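PDB 5OWU: importin subunit beta-1 from Saccharomyces cerevisiae, which carries proteins into the nucleus as importin beta, partnering importin alpha, which recognises the classical nuclear localization signal of the cargo. Local coordinates for residues S415-M420 and P453-A458; T430-I435 and T471-T476; R437-V442 and I478-Q483; P491-Y496 and Y530-V535; G502-A507 and S522-M527. All coordinates share one frame; numbering follows the deposited sequence. Where two conformers were deposited one is given.

Contact 1: S415-M420 and P453-A458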
# COMPACT_ATOMS: atom_id res chain seq x y z
N SER A 415 -33.98 8.96 13.76
CA SER A 415 -34.24 8.96 12.32
C SER A 415 -33.33 7.96 11.59
O SER A 415 -33.76 7.32 10.61
CB SER A 415 -34.04 10.36 11.76
OG SER A 415 -32.73 10.83 11.99
N ILE A 416 -32.09 7.81 12.04
CA ILE A 416 -31.17 6.89 11.38
C ILE A 416 -31.61 5.45 11.59
O ILE A 416 -31.65 4.65 10.65
CB ILE A 416 -29.72 7.12 11.86
CG1 ILE A 416 -29.20 8.45 11.33
CG2 ILE A 416 -28.80 5.98 11.41
CD1 ILE A 416 -27.87 8.88 11.93
N LEU A 417 -31.95 5.10 12.84
CA LEU A 417 -32.45 3.76 13.12
C LEU A 417 -33.74 3.50 12.35
O LEU A 417 -33.99 2.37 11.91
CB LEU A 417 -32.69 3.59 14.62
CG LEU A 417 -31.47 3.59 15.54
CD1 LEU A 417 -31.91 3.55 16.99
CD2 LEU A 417 -30.55 2.43 15.22
N ASN A 418 -34.57 4.53 12.17
CA ASN A 418 -35.79 4.35 11.40
C ASN A 418 -35.47 4.03 9.95
O ASN A 418 -36.17 3.23 9.31
CB ASN A 418 -36.67 5.60 11.49
CG ASN A 418 -37.92 5.48 10.64
OD1 ASN A 418 -38.78 4.64 10.90
ND2 ASN A 418 -38.04 6.33 9.63
N LEU A 419 -34.39 4.62 9.41
CA LEU A 419 -34.04 4.30 8.03
C LEU A 419 -33.60 2.85 7.82
O LEU A 419 -33.49 2.42 6.67
CB LEU A 419 -32.94 5.23 7.52
CG LEU A 419 -33.37 6.65 7.18
CD1 LEU A 419 -32.16 7.44 6.74
CD2 LEU A 419 -34.43 6.68 6.09
N MET A 420 -33.33 2.09 8.88
CA MET A 420 -33.04 0.67 8.69
C MET A 420 -34.26 -0.11 8.22
O MET A 420 -34.11 -1.23 7.73
CB MET A 420 -32.49 0.05 9.97
CG MET A 420 -31.08 0.50 10.33
SD MET A 420 -29.81 -0.03 9.14
CE MET A 420 -29.72 -1.80 9.42
N PRO A 453 -29.79 -0.60 22.93
CA PRO A 453 -30.66 -1.73 22.58
C PRO A 453 -31.26 -1.59 21.19
O PRO A 453 -31.37 -2.59 20.47
CB PRO A 453 -31.73 -1.72 23.68
CG PRO A 453 -31.11 -0.97 24.82
CD PRO A 453 -30.22 0.06 24.18
N GLY A 454 -31.66 -0.38 20.80
CA GLY A 454 -32.19 -0.17 19.47
C GLY A 454 -31.14 -0.31 18.38
O GLY A 454 -31.43 -0.79 17.28
N VAL A 455 -29.91 0.10 18.66
CA VAL A 455 -28.81 -0.11 17.72
C VAL A 455 -28.58 -1.60 17.51
O VAL A 455 -28.52 -2.10 16.37
CB VAL A 455 -27.54 0.61 18.21
CG1 VAL A 455 -26.30 0.18 17.43
CG2 VAL A 455 -27.71 2.12 18.11
N VAL A 456 -28.45 -2.35 18.60
CA VAL A 456 -28.23 -3.79 18.49
C VAL A 456 -29.38 -4.44 17.74
O VAL A 456 -29.16 -5.26 16.84
CB VAL A 456 -28.04 -4.41 19.89
CG1 VAL A 456 -28.10 -5.95 19.83
CG2 VAL A 456 -26.71 -3.95 20.49
N GLN A 457 -30.61 -4.07 18.07
CA GLN A 457 -31.76 -4.67 17.40
C GLN A 457 -31.74 -4.36 15.90
O GLN A 457 -32.04 -5.24 15.08
CB GLN A 457 -33.06 -4.17 18.03
CG GLN A 457 -34.20 -5.18 17.97
CD GLN A 457 -33.83 -6.52 18.59
OE1 GLN A 457 -33.30 -6.58 19.71
NE2 GLN A 457 -34.09 -7.60 17.87
N ALA A 458 -31.37 -3.14 15.52
CA ALA A 458 -31.28 -2.81 14.10
C ALA A 458 -30.23 -3.67 13.42
O ALA A 458 -30.41 -4.10 12.27
CB ALA A 458 -30.97 -1.33 13.91

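Contact 2: T430-I435 and T471-T476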
# COMPACT_ATOMS: atom_id res chain seq x y z
N THR A 430 -26.54 1.91 3.26
CA THR A 430 -25.75 3.03 3.73
C THR A 430 -26.09 3.38 5.18
O THR A 430 -25.21 3.81 5.92
CB THR A 430 -25.95 4.23 2.80
OG1 THR A 430 -25.55 3.84 1.49
CG2 THR A 430 -25.13 5.45 3.27
N THR A 431 -27.34 3.19 5.59
CA THR A 431 -27.71 3.43 6.99
C THR A 431 -26.97 2.48 7.92
O THR A 431 -26.49 2.90 8.99
CB THR A 431 -29.22 3.27 7.15
OG1 THR A 431 -29.89 4.27 6.36
CG2 THR A 431 -29.65 3.42 8.63
N ALA A 432 -26.88 1.20 7.56
CA ALA A 432 -26.09 0.27 8.36
C ALA A 432 -24.64 0.73 8.45
O ALA A 432 -24.04 0.73 9.54
CB ALA A 432 -26.17 -1.14 7.77
N TRP A 433 -24.06 1.12 7.31
CA TRP A 433 -22.72 1.69 7.34
C TRP A 433 -22.64 2.90 8.27
O TRP A 433 -21.70 3.03 9.06
CB TRP A 433 -22.30 2.08 5.92
CG TRP A 433 -21.03 2.86 5.82
CD1 TRP A 433 -19.76 2.36 5.80
CD2 TRP A 433 -20.90 4.29 5.73
NE1 TRP A 433 -18.85 3.39 5.70
CE2 TRP A 433 -19.52 4.58 5.64
CE3 TRP A 433 -21.82 5.35 5.70
CZ2 TRP A 433 -19.04 5.88 5.53
CZ3 TRP A 433 -21.33 6.64 5.58
CH2 TRP A 433 -19.96 6.89 5.51
N CYS A 434 -23.62 3.79 8.19
CA CYS A 434 -23.61 5.00 9.01
C CYS A 434 -23.62 4.65 10.49
O CYS A 434 -22.93 5.30 11.30
CB CYS A 434 -24.81 5.87 8.65
SG CYS A 434 -24.87 7.42 9.53
N ILE A 435 -24.38 3.63 10.87
CA ILE A 435 -24.39 3.20 12.26
C ILE A 435 -23.02 2.69 12.65
O ILE A 435 -22.53 2.95 13.76
CB ILE A 435 -25.50 2.15 12.49
CG1 ILE A 435 -26.87 2.80 12.25
CG2 ILE A 435 -25.43 1.58 13.90
CD1 ILE A 435 -28.02 1.83 12.20
N THR A 471 -23.89 -7.46 5.47
CA THR A 471 -22.44 -7.27 5.51
C THR A 471 -22.08 -6.02 6.31
O THR A 471 -21.20 -6.05 7.19
CB THR A 471 -21.91 -7.17 4.08
OG1 THR A 471 -22.10 -8.44 3.43
CG2 THR A 471 -20.44 -6.79 4.03
N ASN A 472 -22.78 -4.92 6.04
CA ASN A 472 -22.51 -3.70 6.78
C ASN A 472 -22.90 -3.84 8.25
O ASN A 472 -22.25 -3.23 9.11
CB ASN A 472 -23.23 -2.53 6.11
CG ASN A 472 -22.50 -2.07 4.86
OD1 ASN A 472 -21.36 -2.47 4.62
ND2 ASN A 472 -23.15 -1.23 4.06
N CYS A 473 -23.90 -4.67 8.56
CA CYS A 473 -24.25 -4.90 9.95
C CYS A 473 -23.16 -5.68 10.68
O CYS A 473 -22.90 -5.43 11.87
CB CYS A 473 -25.59 -5.61 10.05
SG CYS A 473 -26.95 -4.52 9.66
N SER A 474 -22.51 -6.64 10.01
CA SER A 474 -21.39 -7.34 10.64
C SER A 474 -20.24 -6.38 10.91
O SER A 474 -19.64 -6.41 12.00
CB SER A 474 -20.93 -8.51 9.76
OG SER A 474 -21.79 -9.63 9.93
N TRP A 475 -19.89 -5.54 9.93
CA TRP A 475 -18.85 -4.53 10.12
C TRP A 475 -19.19 -3.62 11.29
O TRP A 475 -18.32 -3.26 12.11
CB TRP A 475 -18.68 -3.72 8.83
CG TRP A 475 -17.72 -2.55 8.88
CD1 TRP A 475 -16.35 -2.60 8.84
CD2 TRP A 475 -18.05 -1.15 8.94
NE1 TRP A 475 -15.82 -1.34 8.89
CE2 TRP A 475 -16.84 -0.42 8.95
CE3 TRP A 475 -19.26 -0.44 9.00
CZ2 TRP A 475 -16.79 0.97 9.01
CZ3 TRP A 475 -19.22 0.96 9.06
CH2 TRP A 475 -17.99 1.64 9.07
N THR A 476 -20.46 -3.22 11.38
CA THR A 476 -20.91 -2.34 12.44
C THR A 476 -20.81 -3.02 13.80
O THR A 476 -20.42 -2.38 14.79
CB THR A 476 -22.35 -1.91 12.16
OG1 THR A 476 -22.35 -1.01 11.03
CG2 THR A 476 -23.01 -1.22 13.36

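Contact 3: R437-V442 and I478-Q483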
# COMPACT_ATOMS: atom_id res chain seq x y z
N ARG A 437 -20.21 3.78 11.40
CA ARG A 437 -19.36 4.97 11.54
C ARG A 437 -19.57 5.65 12.90
O ARG A 437 -18.61 6.05 13.57
CB ARG A 437 -19.67 5.95 10.41
CG ARG A 437 -19.32 5.41 9.02
CD ARG A 437 -17.83 5.57 8.74
NE ARG A 437 -17.49 6.99 8.70
CZ ARG A 437 -16.26 7.48 8.55
NH1 ARG A 437 -15.22 6.66 8.42
NH2 ARG A 437 -16.08 8.79 8.54
N ILE A 438 -20.84 5.79 13.31
CA ILE A 438 -21.14 6.33 14.62
C ILE A 438 -20.48 5.48 15.69
O ILE A 438 -19.81 5.99 16.60
CB ILE A 438 -22.67 6.41 14.83
CG1 ILE A 438 -23.28 7.38 13.81
CG2 ILE A 438 -23.00 6.87 16.24
CD1 ILE A 438 -24.78 7.40 13.79
N ALA A 439 -20.65 4.16 15.59
CA ALA A 439 -20.06 3.27 16.58
C ALA A 439 -18.54 3.38 16.57
O ALA A 439 -17.90 3.36 17.62
CB ALA A 439 -20.48 1.82 16.30
N ASP A 440 -17.96 3.53 15.38
CA ASP A 440 -16.52 3.40 15.25
C ASP A 440 -15.79 4.60 15.85
O ASP A 440 -14.76 4.44 16.50
CB ASP A 440 -16.13 3.23 13.79
CG ASP A 440 -14.75 2.64 13.61
OD1 ASP A 440 -14.32 1.88 14.51
OD2 ASP A 440 -14.10 2.92 12.59
N SER A 441 -16.33 5.80 15.65
CA SER A 441 -15.62 7.00 16.10
C SER A 441 -16.10 7.54 17.44
O SER A 441 -15.29 8.05 18.21
CB SER A 441 -15.71 8.09 15.03
OG SER A 441 -14.90 7.78 13.91
N VAL A 442 -17.39 7.47 17.73
CA VAL A 442 -17.90 7.95 19.01
C VAL A 442 -18.91 6.97 19.61
O VAL A 442 -20.06 7.33 19.87
CB VAL A 442 -18.47 9.38 18.86
CG1 VAL A 442 -19.63 9.46 17.86
CG2 VAL A 442 -18.84 9.97 20.21
N ILE A 478 -18.66 -5.37 14.60
CA ILE A 478 -17.23 -5.34 14.92
C ILE A 478 -16.87 -4.00 15.55
O ILE A 478 -16.25 -3.94 16.62
CB ILE A 478 -16.40 -5.63 13.65
CG1 ILE A 478 -16.53 -7.11 13.28
CG2 ILE A 478 -14.92 -5.28 13.87
CD1 ILE A 478 -16.00 -7.44 11.89
N ASN A 479 -17.28 -2.89 14.92
CA ASN A 479 -16.97 -1.57 15.47
C ASN A 479 -17.52 -1.40 16.88
O ASN A 479 -16.82 -0.88 17.77
CB ASN A 479 -17.52 -0.48 14.56
CG ASN A 479 -16.81 -0.42 13.24
OD1 ASN A 479 -15.79 -1.07 13.05
ND2 ASN A 479 -17.33 0.39 12.32
N LEU A 480 -18.77 -1.79 17.09
CA LEU A 480 -19.37 -1.66 18.42
C LEU A 480 -18.55 -2.39 19.46
O LEU A 480 -18.24 -1.83 20.53
CB LEU A 480 -20.80 -2.20 18.41
CG LEU A 480 -21.89 -1.28 17.90
CD1 LEU A 480 -23.19 -2.06 17.78
CD2 LEU A 480 -22.06 -0.07 18.82
N VAL A 481 -18.21 -3.65 19.20
CA VAL A 481 -17.48 -4.44 20.18
C VAL A 481 -16.10 -3.84 20.42
O VAL A 481 -15.65 -3.70 21.56
CB VAL A 481 -17.39 -5.91 19.72
CG1 VAL A 481 -16.47 -6.72 20.63
CG2 VAL A 481 -18.78 -6.52 19.68
N GLU A 482 -15.40 -3.48 19.34
CA GLU A 482 -14.05 -2.93 19.48
C GLU A 482 -14.05 -1.66 20.31
O GLU A 482 -13.17 -1.46 21.15
CB GLU A 482 -13.45 -2.67 18.09
CG GLU A 482 -12.90 -3.90 17.40
CD GLU A 482 -12.36 -3.60 16.01
OE1 GLU A 482 -12.59 -2.48 15.51
OE2 GLU A 482 -11.72 -4.49 15.42
N GLN A 483 -15.02 -0.78 20.08
CA GLN A 483 -15.01 0.52 20.75
C GLN A 483 -15.62 0.48 22.14
O GLN A 483 -15.28 1.34 22.96
CB GLN A 483 -15.73 1.55 19.88
CG GLN A 483 -15.06 1.79 18.55
CD GLN A 483 -13.68 2.40 18.71
OE1 GLN A 483 -12.69 1.89 18.19
NE2 GLN A 483 -13.62 3.50 19.44
O HOH W 1 -15.87 5.30 19.50
O HOH W 2 -13.09 0.02 15.90

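Contact 4: P491-Y496 and Y530-V535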
# COMPACT_ATOMS: atom_id res chain seq x y z
N PRO A 491 -20.94 -2.00 28.35
CA PRO A 491 -22.34 -2.37 28.12
C PRO A 491 -22.52 -3.43 27.05
O PRO A 491 -23.49 -4.20 27.10
CB PRO A 491 -22.99 -1.04 27.71
CG PRO A 491 -21.87 -0.24 27.10
CD PRO A 491 -20.61 -0.66 27.80
N ILE A 492 -21.57 -3.56 26.11
CA ILE A 492 -21.79 -4.42 24.95
C ILE A 492 -21.91 -5.88 25.36
O ILE A 492 -22.56 -6.68 24.67
CB ILE A 492 -20.67 -4.24 23.91
CG1 ILE A 492 -21.09 -4.82 22.56
CG2 ILE A 492 -19.37 -4.90 24.37
CD1 ILE A 492 -22.31 -4.15 21.92
N TYR A 493 -21.31 -6.26 26.49
CA TYR A 493 -21.35 -7.67 26.89
C TYR A 493 -22.76 -8.11 27.25
O TYR A 493 -23.11 -9.28 27.04
CB TYR A 493 -20.37 -7.93 28.04
CG TYR A 493 -18.93 -7.78 27.58
CD1 TYR A 493 -18.42 -8.59 26.58
CD2 TYR A 493 -18.10 -6.80 28.11
CE1 TYR A 493 -17.11 -8.45 26.13
CE2 TYR A 493 -16.79 -6.65 27.67
CZ TYR A 493 -16.30 -7.48 26.68
OH TYR A 493 -15.00 -7.34 26.24
N ASN A 494 -23.61 -7.19 27.72
CA ASN A 494 -25.00 -7.55 27.95
C ASN A 494 -25.68 -8.05 26.68
O ASN A 494 -26.68 -8.77 26.77
CB ASN A 494 -25.78 -6.36 28.52
CG ASN A 494 -25.30 -5.96 29.90
OD1 ASN A 494 -24.97 -6.80 30.73
ND2 ASN A 494 -25.26 -4.65 30.15
N PHE A 495 -25.16 -7.69 25.51
CA PHE A 495 -25.74 -8.08 24.23
C PHE A 495 -24.96 -9.19 23.55
O PHE A 495 -25.32 -9.58 22.43
CB PHE A 495 -25.83 -6.86 23.30
CG PHE A 495 -26.64 -5.74 23.87
CD1 PHE A 495 -28.02 -5.70 23.72
CD2 PHE A 495 -26.03 -4.72 24.58
CE1 PHE A 495 -28.77 -4.66 24.25
CE2 PHE A 495 -26.77 -3.68 25.11
CZ PHE A 495 -28.14 -3.66 24.95
N TYR A 496 -23.91 -9.71 24.18
CA TYR A 496 -23.09 -10.73 23.53
C TYR A 496 -23.91 -11.93 23.06
O TYR A 496 -23.79 -12.31 21.88
CB TYR A 496 -21.95 -11.16 24.46
CG TYR A 496 -20.57 -10.90 23.91
CD1 TYR A 496 -20.13 -9.61 23.67
CD2 TYR A 496 -19.70 -11.94 23.63
CE1 TYR A 496 -18.87 -9.36 23.18
CE2 TYR A 496 -18.43 -11.70 23.13
CZ TYR A 496 -18.02 -10.41 22.91
OH TYR A 496 -16.76 -10.17 22.41
N TYR A 530 -12.56 -10.49 21.89
CA TYR A 530 -12.93 -9.59 22.98
C TYR A 530 -13.75 -10.26 24.07
O TYR A 530 -14.15 -9.58 25.02
CB TYR A 530 -13.69 -8.38 22.42
CG TYR A 530 -12.79 -7.40 21.71
CD1 TYR A 530 -12.50 -7.54 20.36
CD2 TYR A 530 -12.22 -6.34 22.40
CE1 TYR A 530 -11.67 -6.64 19.71
CE2 TYR A 530 -11.38 -5.44 21.76
CZ TYR A 530 -11.12 -5.59 20.42
OH TYR A 530 -10.29 -4.68 19.79
N ALA A 531 -14.00 -11.56 23.99
CA ALA A 531 -14.86 -12.20 24.98
C ALA A 531 -14.21 -12.16 26.35
O ALA A 531 -12.99 -12.27 26.49
CB ALA A 531 -15.16 -13.65 24.58
N THR A 532 -15.04 -11.96 27.37
CA THR A 532 -14.61 -11.97 28.76
C THR A 532 -15.20 -13.19 29.45
O THR A 532 -16.06 -13.90 28.90
CB THR A 532 -15.07 -10.70 29.49
OG1 THR A 532 -16.50 -10.65 29.46
CG2 THR A 532 -14.51 -9.46 28.81
N ASP A 533 -14.76 -13.44 30.69
CA ASP A 533 -15.27 -14.59 31.41
C ASP A 533 -16.77 -14.49 31.62
O ASP A 533 -17.47 -15.51 31.62
CB ASP A 533 -14.54 -14.73 32.75
CG ASP A 533 -13.10 -15.20 32.58
OD1 ASP A 533 -12.82 -15.99 31.66
OD2 ASP A 533 -12.24 -14.76 33.38
N THR A 534 -17.30 -13.27 31.75
CA THR A 534 -18.72 -13.08 31.98
C THR A 534 -19.56 -13.61 30.83
O THR A 534 -20.75 -13.88 31.02
CB THR A 534 -19.03 -11.59 32.21
OG1 THR A 534 -18.26 -11.11 33.32
CG2 THR A 534 -20.51 -11.38 32.52
N VAL A 535 -18.98 -13.75 29.63
CA VAL A 535 -19.73 -14.26 28.48
C VAL A 535 -19.11 -15.57 28.03
O VAL A 535 -19.19 -15.93 26.84
CB VAL A 535 -19.77 -13.22 27.34
CG1 VAL A 535 -20.55 -11.97 27.77
CG2 VAL A 535 -18.38 -12.85 26.88

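Contact 5: G502-A507 and S522-M527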
# COMPACT_ATOMS: atom_id res chain seq x y z
N GLY A 502 -27.19 -13.84 16.41
CA GLY A 502 -27.42 -13.24 15.11
C GLY A 502 -26.30 -13.55 14.15
O GLY A 502 -26.53 -13.95 13.00
N LEU A 503 -25.05 -13.41 14.61
CA LEU A 503 -23.92 -13.62 13.72
C LEU A 503 -23.88 -15.07 13.27
O LEU A 503 -23.63 -15.35 12.09
CB LEU A 503 -22.62 -13.22 14.42
CG LEU A 503 -22.40 -11.71 14.59
CD1 LEU A 503 -21.20 -11.41 15.47
CD2 LEU A 503 -22.21 -11.06 13.24
N ILE A 504 -24.19 -16.01 14.17
CA ILE A 504 -24.18 -17.41 13.75
C ILE A 504 -25.18 -17.59 12.63
O ILE A 504 -24.88 -18.22 11.60
CB ILE A 504 -24.45 -18.34 14.95
CG1 ILE A 504 -23.22 -18.42 15.85
CG2 ILE A 504 -24.81 -19.76 14.46
CD1 ILE A 504 -23.44 -19.19 17.14
N GLY A 505 -26.35 -16.96 12.76
CA GLY A 505 -27.35 -17.07 11.72
C GLY A 505 -26.84 -16.60 10.38
O GLY A 505 -27.09 -17.23 9.35
N ALA A 506 -26.10 -15.48 10.37
CA ALA A 506 -25.58 -14.98 9.10
C ALA A 506 -24.45 -15.85 8.60
O ALA A 506 -24.28 -16.02 7.38
CB ALA A 506 -25.11 -13.53 9.26
N ALA A 507 -23.69 -16.44 9.52
CA ALA A 507 -22.63 -17.36 9.10
C ALA A 507 -23.22 -18.64 8.52
O ALA A 507 -22.56 -19.30 7.72
CB ALA A 507 -21.71 -17.66 10.27
N SER A 522 -16.07 -13.05 10.09
CA SER A 522 -15.10 -12.09 10.61
C SER A 522 -15.57 -11.51 11.93
O SER A 522 -14.79 -11.41 12.88
CB SER A 522 -14.84 -10.99 9.59
OG SER A 522 -13.83 -10.11 10.06
N ALA A 523 -16.86 -11.16 12.02
CA ALA A 523 -17.35 -10.58 13.27
C ALA A 523 -17.27 -11.60 14.39
O ALA A 523 -16.92 -11.25 15.52
CB ALA A 523 -18.78 -10.06 13.10
N LEU A 524 -17.51 -12.88 14.07
CA LEU A 524 -17.37 -13.90 15.11
C LEU A 524 -15.96 -13.91 15.66
O LEU A 524 -15.75 -14.06 16.87
CB LEU A 524 -17.76 -15.28 14.56
CG LEU A 524 -19.26 -15.52 14.37
CD1 LEU A 524 -19.46 -16.91 13.79
CD2 LEU A 524 -20.03 -15.37 15.67
N THR A 525 -14.96 -13.71 14.79
CA THR A 525 -13.59 -13.67 15.28
C THR A 525 -13.44 -12.54 16.28
O THR A 525 -12.91 -12.74 17.38
CB THR A 525 -12.63 -13.53 14.10
OG1 THR A 525 -12.72 -14.71 13.28
CG2 THR A 525 -11.20 -13.38 14.59
N THR A 526 -13.96 -11.36 15.94
CA THR A 526 -13.95 -10.25 16.89
C THR A 526 -14.63 -10.66 18.19
O THR A 526 -14.10 -10.43 19.29
CB THR A 526 -14.62 -9.03 16.27
OG1 THR A 526 -13.86 -8.57 15.15
CG2 THR A 526 -14.75 -7.89 17.27
N MET A 527 -15.81 -11.31 18.09
CA MET A 527 -16.51 -11.67 19.32
C MET A 527 -15.62 -12.55 20.18
O MET A 527 -15.57 -12.40 21.41
CB MET A 527 -17.82 -12.40 19.02
CG MET A 527 -18.78 -11.66 18.12
SD MET A 527 -19.12 -10.00 18.69
CE MET A 527 -20.29 -10.30 20.02

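Contact 1: S415-M420 and P453-A458
M420 meets A458 where helix 452-463 packs beside the end of helix 402-418, and its side chain can be followed outward atom by atom. CB sets off toward the other helix. CG, anti to the carbonyl carbon (chi1 -71°), rests on the methyl of the alanine, M420 CG to A458 CB being 4.0 Å. The bend at chi2 turns SD to T431 and A432 of helix 425-442, and that at chi3 brings M420 CE back across the gap, 3.7 Å from A458 O.

L417, one turn earlier, works mainly through CD2, which lies over the backbone of the facing helix, L417 CD2 being 3.9 Å from G454 O. CD1 approaches the same glycine, whose lack of a side chain leaves it room. L417 CD2 also touches V455 CG2 at 4.1 Å and A458 CB at 4.0 Å, so that A458 is wedged between leucine and methionine. No hydrogen bond crosses the interface. Behind it, M420 also reaches V469 and C473 of helix 467-484. Apolar packing of this kind between the first helices of successive repeats, here HEAT 10 and HEAT 11, is typical of a HEAT solenoid.

Contact 2: T430-I435 and T471-T476
W433 and W475 extend side by side from neighbouring helices, pointing the same way, with ring planes only 7° apart. They are slid so far past each other that the rings barely overlap, the five-membered ring of W433 and the six-membered ring of W475 having centroids 5.0 Å apart. The rim of W475, in the conformer given, does the touching: CZ3 comes within 3.6 Å of W433 CD1. At that edge, and in the plane of the W475 ring, lies W433 O, while T430 O sits in plane at the edge of W433. With CG anti to the backbone N in both, the indoles leave the two near-parallel helices in like fashion.

Deeper in, A432 CB packs on N472 CB at 3.7 Å. The N472 amide is held by E429, whose carbonyl accepts from ND2, and ND2 also lies beside W433 CB. T476 OG1 stands 2.8 Å from A432 O and 2.9 Å from N472 O, two acceptors competing for one proton. Its methyl is turned to I435, CG2 to CG2. The short helical segments are almost parallel, at 4°, as expected for the second helices of adjacent HEAT repeats, which line the concave face of importin beta.

Contact 3: R437-V442 and I478-Q483
D440 and N479 provide the polar stacking in this contact: carboxylate and amide lie one over the other, their planes 12° apart. D440 CB is 3.4 Å from N479 ND2, but that nitrogen gives its hydrogen bond to G436 O of helix 425-442, just before R437, which fixes the rotation of the amide.

The apolar contact is between the methyl of A439 and one branch of L480, A439 CB to L480 CD2 at 3.5 Å.

Q483 covers backbone. Bent at chi2 (-65°), it lays its CD 3.2 Å from D440 O, with CG beside A439 O, and no direct hydrogen bond runs between the two segments.

Water does the bridging. Water 1 accepts from Q483 NE2 at 2.9 Å and gives a weak bond to A439 O. An alanine in place of Q483 would probably leave water 1 without its amide donor and D440 O without the cover of CG and CD. Water 2 lies 2.6 Å from D440 OD1 and equally close to E482 OE1, among more acceptors than it has protons to offer.

With the two acidic oxygens, D440 OD1 and E482 OE1, only 4.8 Å apart, their repulsion may raise the proton affinity of one of them, and hydration probably eases it.

Contact 4: P491-Y496 and Y530-V535
Y493 and Y496 reach from the turn leading into helix 496-507 and from its first residue to the segment leaving helix 516-530, and the packing is tightest around their rings. Y493 OH donates to Y530 O at 2.7 Å, approaching in the carbonyl plane with a C=O...donor angle of 156°. T532 meets this tyrosine tip to tip: its CG2 is 3.4 Å from Y493 OH, while OG1 stands 3.9 Å above the centre of the ring. The opposite face is covered by I492 CG2, so the phenol is sandwiched. V535, just before the next helix, crosses Y496 at about a right angle and spreads both methyls on it, CG2 at 3.6 Å from Y496 CD2 and CG1 at 3.7 Å from Y496 CB. The hydroxyl of Y496 bonds to M527 O and also lies against Y530 CB at 3.6 Å.

The other side is looser. The Y530 side chain leads away, its CB on V481 and its hydroxyl by E482, and N494, D533 and T534 are exposed.

A phenylalanine in place of Y493 would lack the hydroxyl, and would probably leave Y530 O without this donor and the tip of the ring without its hold. A mainly apolar contact thus has one bond across it and a second, from Y496 to M527, just beside it, at the ends of the HEAT 12 helices.

Contact 5: G502-A507 and S522-M527
L503 projects straight at helix 516-530, and the three residues it meets there are turned to it in three different ways. A523 points its methyl toward L503 and receives both branches of the leucine, A523 CB lying 3.6 Å from L503 CD1 and the same distance from CD2. M527, a turn further on, runs obliquely across the L503 side chain; it touches through CG, 3.6 Å from L503 CD1, and its bent chain carries SD a little farther off. L524 leaves the flank of its helix and turns its tip inward, so that L524 CD2 comes to lie beside the root of the other leucine, 3.6 Å from L503 CB.

L524 also reaches other residues of the first helix: its CD1 touches A507 CB at 4.2 Å, and CD2 is in looser contact with I504. The short segments run antiparallel, at 149° and 9.8 Å, within the helical hairpin of HEAT 12. F545 of helix 536-553 covers I504, A507 and L524, and S474 of helix 467-484 touches L503. Between the two segments the side chains meet by shape and apolar burial alone, and the polar tie beside them is the bond from Y496 OH to M527 O.

Overall arrangement
The five contacts trace three successive HEAT repeats. Contacts 1, 2 and 3 join HEAT 10 to HEAT 11, contact 1 through their first helices and contacts 2 and 3 through successive turns of the second pair, centres 10 Å apart. Contact 1 lies about 35 Å from the chain's centre, contacts 2 and 3 about 25 and 24 Å. Contact 5 closes the hairpin of HEAT 12 and falls within the chain that contact 4 brackets, centres 14 Å apart, and Y496 OH of contact 4 bonds M527 O of contact 5. HEAT 11 passes the packing on: S474 and I478 touch contact 5, and V481 contacts 4 and 5. No ligand or catalytic site is involved.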